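Particle-associated glycoside hydrolase (Acinetobacter phage Fri1, PDB 6C72) probably depolymerises the capsular polysaccharide of Acinetobacter baumannii as a trimeric phage tailspike glycosidase, helping the phage enter its host. Local coordinates at residues L382-Y391 / G410-F421; N523-F533 / H545-V556. One frame throughout, in Å; residues are numbered along the deposited sequence.

Contact 1 of 2, residues L382-Y391 / G410-F421; sequences LAFSTTTTGY and GFSYNTLVTGDF
Successive coils of a parallel beta-helix meet where Phe384 and Ser385 pair with Ser412 and Tyr413 as short parallel strands. Tyr413 N donates to Phe384 O (2.9 Å), and Thr386 N to Tyr413 O (3.1 Å). That second carbonyl also takes the hydroxyl of Thr415 (OG1 to Tyr413 O 2.8 Å), which comes from the opposite face of its plane; Thr386 OG1 stands 3.0 Å from Thr415 OG1. The Phe384 ring meets Phe411 CZ at its edge, while the side chains of Phe384 and Phe421 come from opposite directions and meet obliquely, CZ to CZ 4.1 Å. Ile361 and Ile393 also touch Phe384, so the evidence places this ring in the apolar interior that coil-on-coil stacking builds in a beta-helix. Ladder bonding continues from Ala383 and Ser385 to Ile361 in strand 360-363. Beyond the strands, Asn414 adopts a left-handed backbone conformation, and with CG anti to its N (chi1 -163°) the amide crosses to the loop 386-389, which leads into a type II turn from Thr388 to Tyr391. There ND2 gives its two hydrogens to Thr386 O and Thr389 OG1, each 3.0 Å from ND2, and a water joins Asn414 OD1 to the Thr389 hydroxyl. Farther along, Leu416 CD1 packs on Gly390 CA (3.8 Å).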
loop_
_atom_site.group_PDB
_atom_site.type_symbol
_atom_site.label_atom_id
_atom_site.label_comp_id
_atom_site.label_asym_id
_atom_site.label_seq_id
_atom_site.Cartn_x
_atom_site.Cartn_y
_atom_site.Cartn_z
ATOM N N LEU A 382 5.121 8.209 -24.603
ATOM C CA LEU A 382 4.538 9.211 -23.711
ATOM C C LEU A 382 3.902 8.555 -22.497
ATOM O O LEU A 382 3.188 7.551 -22.614
ATOM C CB LEU A 382 3.456 10.015 -24.434
ATOM C CG LEU A 382 3.758 10.742 -25.738
ATOM C CD1 LEU A 382 2.454 11.275 -26.292
ATOM C CD2 LEU A 382 4.772 11.866 -25.539
ATOM N N ALA A 383 4.140 9.136 -21.324
ATOM C CA ALA A 383 3.443 8.636 -20.145
ATOM C C ALA A 383 1.959 9.001 -20.178
ATOM O O ALA A 383 1.113 8.175 -19.819
ATOM C CB ALA A 383 4.099 9.164 -18.867
ATOM N N PHE A 384 1.619 10.216 -20.620
ATOM C CA PHE A 384 0.242 10.708 -20.616
ATOM C C PHE A 384 -0.113 11.257 -21.984
ATOM O O PHE A 384 0.657 12.031 -22.562
ATOM C CB PHE A 384 0.029 11.812 -19.577
ATOM C CG PHE A 384 0.179 11.346 -18.175
ATOM C CD1 PHE A 384 -0.896 10.783 -17.504
ATOM C CD2 PHE A 384 1.406 11.437 -17.535
ATOM C CE1 PHE A 384 -0.763 10.339 -16.202
ATOM C CE2 PHE A 384 1.556 10.988 -16.242
ATOM C CZ PHE A 384 0.471 10.439 -15.569
ATOM N N SER A 385 -1.292 10.893 -22.481
ATOM C CA SER A 385 -1.812 11.443 -23.731
ATOM C C SER A 385 -3.262 11.845 -23.473
ATOM O O SER A 385 -4.154 10.993 -23.405
ATOM C CB SER A 385 -1.692 10.429 -24.869
ATOM O OG SER A 385 -1.977 11.027 -26.119
ATOM N N THR A 386 -3.491 13.139 -23.297
ATOM C CA THR A 386 -4.817 13.665 -23.011
ATOM C C THR A 386 -5.486 14.063 -24.320
ATOM O O THR A 386 -5.114 15.066 -24.935
ATOM C CB THR A 386 -4.724 14.851 -22.056
ATOM O OG1 THR A 386 -4.060 14.441 -20.859
ATOM C CG2 THR A 386 -6.106 15.362 -21.690
ATOM N N THR A 387 -6.506 13.309 -24.723
ATOM C CA THR A 387 -7.184 13.635 -25.972
ATOM C C THR A 387 -7.987 14.926 -25.837
ATOM O O THR A 387 -7.921 15.802 -26.708
ATOM C CB THR A 387 -8.101 12.477 -26.382
ATOM O OG1 THR A 387 -7.371 11.249 -26.349
ATOM C CG2 THR A 387 -8.639 12.678 -27.787
ATOM N N THR A 388 -8.707 15.088 -24.725
ATOM C CA THR A 388 -9.613 16.220 -24.552
ATOM C C THR A 388 -8.830 17.429 -24.060
ATOM O O THR A 388 -8.307 17.433 -22.942
ATOM C CB THR A 388 -10.739 15.870 -23.585
ATOM O OG1 THR A 388 -11.324 14.611 -23.954
ATOM C CG2 THR A 388 -11.810 16.959 -23.618
ATOM N N THR A 389 -8.737 18.449 -24.907
ATOM C CA THR A 389 -8.020 19.666 -24.556
ATOM C C THR A 389 -8.677 20.373 -23.373
ATOM O O THR A 389 -9.859 20.716 -23.414
ATOM C CB THR A 389 -7.976 20.595 -25.774
ATOM O OG1 THR A 389 -7.315 19.931 -26.862
ATOM C CG2 THR A 389 -7.251 21.920 -25.435
ATOM N N GLY A 390 -7.891 20.634 -22.335
ATOM C CA GLY A 390 -8.392 21.296 -21.150
ATOM C C GLY A 390 -8.551 20.406 -19.941
ATOM O O GLY A 390 -8.769 20.924 -18.841
ATOM N N TYR A 391 -8.494 19.089 -20.099
ATOM C CA TYR A 391 -8.567 18.222 -18.936
ATOM C C TYR A 391 -7.288 18.349 -18.121
ATOM O O TYR A 391 -6.197 18.547 -18.667
ATOM C CB TYR A 391 -8.790 16.776 -19.354
ATOM C CG TYR A 391 -10.213 16.469 -19.746
ATOM C CD1 TYR A 391 -11.175 17.475 -19.826
ATOM C CD2 TYR A 391 -10.600 15.173 -20.027
ATOM C CE1 TYR A 391 -12.488 17.185 -20.184
ATOM C CE2 TYR A 391 -11.903 14.875 -20.382
ATOM C CZ TYR A 391 -12.836 15.879 -20.460
ATOM O OH TYR A 391 -14.111 15.556 -20.826
ATOM N N GLY A 410 8.476 12.689 -25.792
ATOM C CA GLY A 410 7.897 13.652 -24.877
ATOM C C GLY A 410 7.454 13.041 -23.563
ATOM O O GLY A 410 7.364 11.824 -23.390
ATOM N N PHE A 411 7.185 13.914 -22.593
ATOM C CA PHE A 411 6.609 13.424 -21.344
ATOM C C PHE A 411 5.113 13.182 -21.493
ATOM O O PHE A 411 4.580 12.198 -20.967
ATOM C CB PHE A 411 6.886 14.402 -20.206
ATOM C CG PHE A 411 6.159 14.077 -18.930
ATOM C CD1 PHE A 411 6.685 13.169 -18.033
ATOM C CD2 PHE A 411 4.959 14.698 -18.621
ATOM C CE1 PHE A 411 6.032 12.871 -16.860
ATOM C CE2 PHE A 411 4.291 14.407 -17.450
ATOM C CZ PHE A 411 4.821 13.490 -16.566
ATOM N N SER A 412 4.426 14.061 -22.210
ATOM C CA SER A 412 2.980 13.986 -22.323
ATOM C C SER A 412 2.563 14.724 -23.579
ATOM O O SER A 412 3.341 15.469 -24.174
ATOM C CB SER A 412 2.291 14.571 -21.083
ATOM O OG SER A 412 2.630 15.935 -20.907
ATOM N N TYR A 413 1.327 14.494 -23.981
ATOM C CA TYR A 413 0.706 15.209 -25.079
ATOM C C TYR A 413 -0.537 15.899 -24.540
ATOM O O TYR A 413 -1.357 15.262 -23.873
ATOM C CB TYR A 413 0.346 14.248 -26.223
ATOM C CG TYR A 413 -0.681 14.810 -27.175
ATOM C CD1 TYR A 413 -0.345 15.805 -28.094
ATOM C CD2 TYR A 413 -1.997 14.365 -27.137
ATOM C CE1 TYR A 413 -1.294 16.333 -28.949
ATOM C CE2 TYR A 413 -2.956 14.884 -27.985
ATOM C CZ TYR A 413 -2.603 15.862 -28.890
ATOM O OH TYR A 413 -3.566 16.373 -29.733
ATOM N N ASN A 414 -0.649 17.209 -24.780
ATOM C CA ASN A 414 -1.896 17.937 -24.533
ATOM C C ASN A 414 -2.363 17.793 -23.084
ATOM O O ASN A 414 -3.563 17.750 -22.809
ATOM C CB ASN A 414 -2.986 17.464 -25.504
ATOM C CG ASN A 414 -4.153 18.425 -25.608
ATOM O OD1 ASN A 414 -3.992 19.642 -25.505
ATOM N ND2 ASN A 414 -5.351 17.874 -25.816
ATOM N N THR A 415 -1.424 17.691 -22.146
ATOM C CA THR A 415 -1.735 17.427 -20.746
ATOM C C THR A 415 -1.518 18.679 -19.896
ATOM O O THR A 415 -0.626 19.487 -20.176
ATOM C CB THR A 415 -0.889 16.254 -20.244
ATOM O OG1 THR A 415 -1.181 15.112 -21.060
ATOM C CG2 THR A 415 -1.210 15.908 -18.814
ATOM N N LEU A 416 -2.365 18.855 -18.876
ATOM C CA LEU A 416 -2.273 19.968 -17.933
ATOM C C LEU A 416 -2.296 19.413 -16.518
ATOM O O LEU A 416 -3.070 18.493 -16.224
ATOM C CB LEU A 416 -3.424 20.950 -18.104
ATOM C CG LEU A 416 -3.663 21.568 -19.477
ATOM C CD1 LEU A 416 -5.067 22.158 -19.534
ATOM C CD2 LEU A 416 -2.604 22.644 -19.763
ATOM N N VAL A 417 -1.422 19.930 -15.653
ATOM C CA VAL A 417 -1.390 19.519 -14.256
ATOM C C VAL A 417 -1.344 20.775 -13.396
ATOM O O VAL A 417 -1.292 21.899 -13.900
ATOM C CB VAL A 417 -0.204 18.578 -13.930
ATOM C CG1 VAL A 417 -0.151 17.395 -14.898
ATOM C CG2 VAL A 417 1.137 19.323 -13.890
ATOM N N THR A 418 -1.360 20.581 -12.086
ATOM C CA THR A 418 -1.134 21.680 -11.156
ATOM C C THR A 418 0.104 21.365 -10.329
ATOM O O THR A 418 0.732 20.310 -10.482
ATOM C CB THR A 418 -2.352 21.923 -10.262
ATOM O OG1 THR A 418 -2.324 21.019 -9.156
ATOM C CG2 THR A 418 -3.638 21.722 -11.034
ATOM N N GLY A 419 0.458 22.299 -9.452
ATOM C CA GLY A 419 1.603 22.120 -8.581
ATOM C C GLY A 419 1.452 21.007 -7.576
ATOM O O GLY A 419 2.455 20.599 -6.976
ATOM N N ASP A 420 0.234 20.505 -7.378
ATOM C CA ASP A 420 0.017 19.377 -6.490
ATOM C C ASP A 420 0.213 18.041 -7.200
ATOM O O ASP A 420 -0.092 16.998 -6.626
ATOM C CB ASP A 420 -1.369 19.480 -5.851
ATOM C CG ASP A 420 -1.499 20.711 -4.975
ATOM O OD1 ASP A 420 -0.564 20.980 -4.180
ATOM O OD2 ASP A 420 -2.512 21.442 -5.094
ATOM N N PHE A 421 0.714 18.063 -8.433
ATOM C CA PHE A 421 1.174 16.873 -9.151
ATOM C C PHE A 421 2.695 16.791 -8.994
ATOM O O PHE A 421 3.429 17.620 -9.545
ATOM C CB PHE A 421 0.758 16.955 -10.622
ATOM C CG PHE A 421 1.001 15.692 -11.413
ATOM C CD1 PHE A 421 0.200 14.572 -11.234
ATOM C CD2 PHE A 421 2.005 15.636 -12.362
ATOM C CE1 PHE A 421 0.415 13.408 -11.974
ATOM C CE2 PHE A 421 2.219 14.473 -13.104
ATOM C CZ PHE A 421 1.418 13.356 -12.906
HETATM O O HOH W 1 -4.600 16.360 -18.482
HETATM O O HOH W 2 -5.237 21.053 -27.872
HETATM O O HOH W 3 -5.480 19.362 -21.236
#

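Contact 2 of 2, residues N523-F533 / H545-V556; sequences NAGSKAYVELF and HNEVINDPLYGV. With ZN (zinc ion), chain J.
With CG anti to the carbonyl carbon in Glu531 (chi1 -68°) and anti to the backbone N in Asn546 (chi1 175°), the two side chains run alongside each other on one face of a beta hairpin. Asn546 ND2 reaches Glu531 OE1 at 3.1 Å with an N-H...O angle of 152°, on the anti side but tilted out of the carboxylate plane, with OE1 lying in the plane of the Asn546 amide. Backbone bonds flank this pair: Glu531 N and Asn546 N each donate to the other residue's carbonyl. The antiparallel ladder then slips by one residue, because Val548 and Ile549 both face Tyr529. Ile549 N donates to Tyr529 O at 3.0 Å and Val548 N adds a weak bond to the same oxygen, while Tyr529 N meets Ile549 O at 2.7 Å; this is a classic beta bulge. Past it, Asn550 holds the returning chain: OD1 accepts from Val556 N (2.9 Å), and ND2 serves Val556 O and OE1 of Glu547, whose OE2 bonds to Tyr558 OH. Asp551 OD1 accepts from opposite faces of the carboxylate, an Asx turn through Leu553 N, extended to an Asx motif by Tyr554 N. Ala524 CA sits 4.0 Å from the centroid of the Tyr554 ring, over one face, as a CH-pi contact; Leu553 CG lies over the opposite face, toward its rim. Tyr529 packs edge-to-face on Phe533 of the third subunit, and Lys527 NZ, bonded to Gly525 O, forms a salt bridge with Asp537 of that subunit. At the other end of the contact, His545 NE2 binds a zinc ion at 2.2 Å. Since Glu531 OE2 also forms a salt bridge with Lys512, both oxygens of this buried carboxylate are engaged, which is consistent with its being ionised.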
loop_
_atom_site.group_PDB
_atom_site.type_symbol
_atom_site.label_atom_id
_atom_site.label_comp_id
_atom_site.label_asym_id
_atom_site.label_seq_id
_atom_site.Cartn_x
_atom_site.Cartn_y
_atom_site.Cartn_z
ATOM N N ASN A 523 0.590 62.418 -14.241
ATOM C CA ASN A 523 1.130 63.767 -14.011
ATOM C C ASN A 523 0.946 64.294 -12.587
ATOM O O ASN A 523 1.872 64.886 -12.025
ATOM C CB ASN A 523 0.516 64.788 -14.979
ATOM C CG ASN A 523 0.870 64.515 -16.429
ATOM O OD1 ASN A 523 1.898 63.895 -16.735
ATOM N ND2 ASN A 523 0.007 64.970 -17.338
ATOM N N ALA A 524 -0.247 64.137 -12.008
ATOM C CA ALA A 524 -0.577 64.737 -10.720
ATOM C C ALA A 524 -0.589 63.721 -9.580
ATOM O O ALA A 524 -1.200 63.974 -8.533
ATOM C CB ALA A 524 -1.930 65.454 -10.803
ATOM N N GLY A 525 0.054 62.574 -9.764
ATOM C CA GLY A 525 0.106 61.602 -8.699
ATOM C C GLY A 525 1.099 62.002 -7.629
ATOM O O GLY A 525 1.866 62.955 -7.761
ATOM N N SER A 526 1.120 61.219 -6.563
ATOM C CA SER A 526 1.978 61.546 -5.442
ATOM C C SER A 526 3.448 61.352 -5.792
ATOM O O SER A 526 3.808 60.475 -6.578
ATOM C CB SER A 526 1.588 60.697 -4.240
ATOM O OG SER A 526 1.446 59.362 -4.617
ATOM N N LYS A 527 4.292 62.213 -5.236
ATOM C CA LYS A 527 5.740 62.099 -5.386
ATOM C C LYS A 527 6.363 62.385 -4.033
ATOM O O LYS A 527 6.362 63.532 -3.573
ATOM C CB LYS A 527 6.299 63.053 -6.442
ATOM C CG LYS A 527 6.116 62.607 -7.880
ATOM C CD LYS A 527 4.954 63.325 -8.486
ATOM C CE LYS A 527 4.705 62.917 -9.933
ATOM N NZ LYS A 527 3.445 63.637 -10.327
ATOM N N ALA A 528 6.928 61.353 -3.417
ATOM C CA ALA A 528 7.513 61.505 -2.099
ATOM C C ALA A 528 8.393 60.304 -1.820
ATOM O O ALA A 528 8.124 59.197 -2.289
ATOM C CB ALA A 528 6.438 61.628 -1.008
ATOM N N TYR A 529 9.477 60.558 -1.095
ATOM C CA TYR A 529 10.273 59.506 -0.467
ATOM C C TYR A 529 10.791 60.119 0.833
ATOM O O TYR A 529 11.736 60.923 0.823
ATOM C CB TYR A 529 11.400 59.010 -1.361
ATOM C CG TYR A 529 11.984 57.701 -0.882
ATOM C CD1 TYR A 529 12.716 57.639 0.303
ATOM C CD2 TYR A 529 11.852 56.533 -1.635
ATOM C CE1 TYR A 529 13.259 56.444 0.757
ATOM C CE2 TYR A 529 12.407 55.328 -1.202
ATOM C CZ TYR A 529 13.110 55.290 -0.002
ATOM O OH TYR A 529 13.663 54.105 0.447
ATOM N N VAL A 530 10.121 59.790 1.927
ATOM C CA VAL A 530 10.342 60.410 3.224
ATOM C C VAL A 530 10.689 59.315 4.216
ATOM O O VAL A 530 10.010 58.282 4.262
ATOM C CB VAL A 530 9.097 61.195 3.678
ATOM C CG1 VAL A 530 9.242 61.679 5.111
ATOM C CG2 VAL A 530 8.843 62.347 2.728
ATOM N N GLU A 531 11.754 59.521 4.982
ATOM C CA GLU A 531 12.140 58.602 6.040
ATOM C C GLU A 531 11.901 59.268 7.389
ATOM O O GLU A 531 12.373 60.382 7.632
ATOM C CB GLU A 531 13.598 58.165 5.882
ATOM C CG GLU A 531 13.830 57.282 4.658
ATOM C CD GLU A 531 15.298 56.964 4.400
ATOM O OE1 GLU A 531 16.183 57.735 4.843
ATOM O OE2 GLU A 531 15.577 55.917 3.773
ATOM N N LEU A 532 11.138 58.600 8.246
ATOM C CA LEU A 532 10.901 59.043 9.609
ATOM C C LEU A 532 11.525 58.035 10.563
ATOM O O LEU A 532 11.438 56.820 10.340
ATOM C CB LEU A 532 9.397 59.186 9.897
ATOM C CG LEU A 532 8.554 60.087 8.983
ATOM C CD1 LEU A 532 7.146 60.196 9.500
ATOM C CD2 LEU A 532 9.165 61.484 8.827
ATOM N N PHE A 533 12.125 58.540 11.643
ATOM C CA PHE A 533 12.902 57.735 12.580
ATOM C C PHE A 533 12.396 57.964 13.997
ATOM O O PHE A 533 11.990 59.077 14.345
ATOM C CB PHE A 533 14.397 58.088 12.505
ATOM C CG PHE A 533 14.978 57.956 11.128
ATOM C CD1 PHE A 533 14.801 58.954 10.183
ATOM C CD2 PHE A 533 15.694 56.819 10.773
ATOM C CE1 PHE A 533 15.334 58.818 8.915
ATOM C CE2 PHE A 533 16.236 56.679 9.507
ATOM C CZ PHE A 533 16.060 57.670 8.577
ATOM N N HIS A 545 13.464 63.159 11.032
ATOM C CA HIS A 545 12.906 62.997 9.704
ATOM C C HIS A 545 14.005 63.228 8.681
ATOM O O HIS A 545 15.011 63.879 8.959
ATOM C CB HIS A 545 11.739 63.971 9.460
ATOM C CG HIS A 545 12.153 65.407 9.467
ATOM N ND1 HIS A 545 12.067 66.204 10.590
ATOM C CD2 HIS A 545 12.686 66.183 8.491
ATOM C CE1 HIS A 545 12.520 67.413 10.302
ATOM N NE2 HIS A 545 12.905 67.426 9.037
ATOM N N ASN A 546 13.793 62.681 7.488
ATOM C CA ASN A 546 14.704 62.854 6.357
ATOM C C ASN A 546 13.843 62.819 5.098
ATOM O O ASN A 546 13.451 61.738 4.644
ATOM C CB ASN A 546 15.769 61.769 6.330
ATOM C CG ASN A 546 16.675 61.855 5.094
ATOM O OD1 ASN A 546 17.006 62.941 4.619
ATOM N ND2 ASN A 546 17.054 60.693 4.552
ATOM N N GLU A 547 13.542 63.994 4.552
ATOM C CA GLU A 547 12.741 64.105 3.335
ATOM C C GLU A 547 13.706 64.091 2.157
ATOM O O GLU A 547 14.302 65.113 1.813
ATOM C CB GLU A 547 11.890 65.368 3.350
ATOM C CG GLU A 547 10.883 65.406 4.472
ATOM C CD GLU A 547 9.983 66.627 4.421
ATOM O OE1 GLU A 547 9.865 67.274 3.353
ATOM O OE2 GLU A 547 9.422 66.970 5.479
ATOM N N VAL A 548 13.859 62.919 1.541
ATOM C CA VAL A 548 14.707 62.784 0.363
ATOM C C VAL A 548 14.020 63.382 -0.857
ATOM O O VAL A 548 14.633 64.109 -1.645
ATOM C CB VAL A 548 15.050 61.299 0.147
ATOM C CG1 VAL A 548 15.923 61.130 -1.076
ATOM C CG2 VAL A 548 15.731 60.738 1.382
ATOM N N ILE A 549 12.742 63.039 -1.037
ATOM C CA ILE A 549 11.853 63.594 -2.047
ATOM C C ILE A 549 10.552 63.963 -1.353
ATOM O O ILE A 549 10.000 63.156 -0.598
ATOM C CB ILE A 549 11.590 62.585 -3.185
ATOM C CG1 ILE A 549 12.837 62.370 -4.037
ATOM C CG2 ILE A 549 10.364 62.969 -4.024
ATOM C CD1 ILE A 549 12.671 61.249 -5.018
ATOM N N ASN A 550 10.067 65.179 -1.580
ATOM C CA ASN A 550 8.758 65.538 -1.029
ATOM C C ASN A 550 8.236 66.710 -1.862
ATOM O O ASN A 550 8.526 67.869 -1.571
ATOM C CB ASN A 550 8.821 65.885 0.443
ATOM C CG ASN A 550 7.527 65.555 1.167
ATOM O OD1 ASN A 550 6.635 64.915 0.607
ATOM N ND2 ASN A 550 7.415 65.992 2.413
ATOM N N ASP A 551 7.485 66.385 -2.890
ATOM C CA ASP A 551 6.987 67.412 -3.783
ATOM C C ASP A 551 6.103 68.389 -3.002
ATOM O O ASP A 551 5.218 67.957 -2.253
ATOM C CB ASP A 551 6.239 66.743 -4.927
ATOM C CG ASP A 551 5.939 67.681 -6.058
ATOM O OD1 ASP A 551 5.006 68.499 -5.921
ATOM O OD2 ASP A 551 6.670 67.639 -7.073
ATOM N N PRO A 552 6.329 69.700 -3.117
ATOM C CA PRO A 552 5.523 70.655 -2.333
ATOM C C PRO A 552 4.050 70.645 -2.687
ATOM O O PRO A 552 3.227 71.056 -1.858
ATOM C CB PRO A 552 6.169 72.009 -2.653
ATOM C CG PRO A 552 6.882 71.785 -3.957
ATOM C CD PRO A 552 7.355 70.372 -3.933
ATOM N N LEU A 553 3.688 70.172 -3.877
ATOM C CA LEU A 553 2.295 70.065 -4.284
ATOM C C LEU A 553 1.763 68.636 -4.204
ATOM O O LEU A 553 0.586 68.443 -3.882
ATOM C CB LEU A 553 2.130 70.604 -5.712
ATOM C CG LEU A 553 0.725 70.716 -6.307
ATOM C CD1 LEU A 553 -0.127 71.719 -5.550
ATOM C CD2 LEU A 553 0.785 71.097 -7.778
ATOM N N TYR A 554 2.607 67.626 -4.446
ATOM C CA TYR A 554 2.156 66.235 -4.516
ATOM C C TYR A 554 2.749 65.353 -3.423
ATOM O O TYR A 554 2.605 64.121 -3.489
ATOM C CB TYR A 554 2.501 65.643 -5.885
ATOM C CG TYR A 554 1.901 66.409 -7.036
ATOM C CD1 TYR A 554 0.554 66.778 -7.030
ATOM C CD2 TYR A 554 2.687 66.785 -8.125
ATOM C CE1 TYR A 554 -0.002 67.482 -8.086
ATOM C CE2 TYR A 554 2.150 67.487 -9.182
ATOM C CZ TYR A 554 0.799 67.836 -9.160
ATOM O OH TYR A 554 0.264 68.540 -10.219
ATOM N N GLY A 555 3.395 65.941 -2.420
ATOM C CA GLY A 555 4.050 65.194 -1.369
ATOM C C GLY A 555 3.130 64.832 -0.219
ATOM O O GLY A 555 1.902 64.791 -0.349
ATOM N N VAL A 556 3.746 64.590 0.934
ATOM C CA VAL A 556 3.064 64.058 2.105
ATOM C C VAL A 556 3.391 64.941 3.299
ATOM O O VAL A 556 4.455 65.565 3.356
ATOM C CB VAL A 556 3.474 62.584 2.388
ATOM C CG1 VAL A 556 4.929 62.498 2.811
ATOM C CG2 VAL A 556 2.563 61.943 3.433
HETATM ZN ZN ZN J . 13.596 68.866 7.458
HETATM O O HOH W 4 1.177 67.794 -13.220
#

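In the fold
Contact 1 closes before contact 2 opens along the chain, and the two do not touch: their centres lie about 52 Å apart and their nearest atoms about 35 Å. No sheet is shared. Contact 1 belongs to the elongated parallel beta-helix, its centre about 16 Å from that of the chain, whereas the centre of contact 2 lies about 62 Å from it, in the C-terminal region with its six-stranded antiparallel sheet. Their surroundings differ as well. A single residue of contact 1 reaches a neighbouring subunit, but eleven residues of contact 2 lie within reach of the third subunit, so the evidence points to coil stacking within one chain at 382-421 and substantial trimer contacts at 523-556.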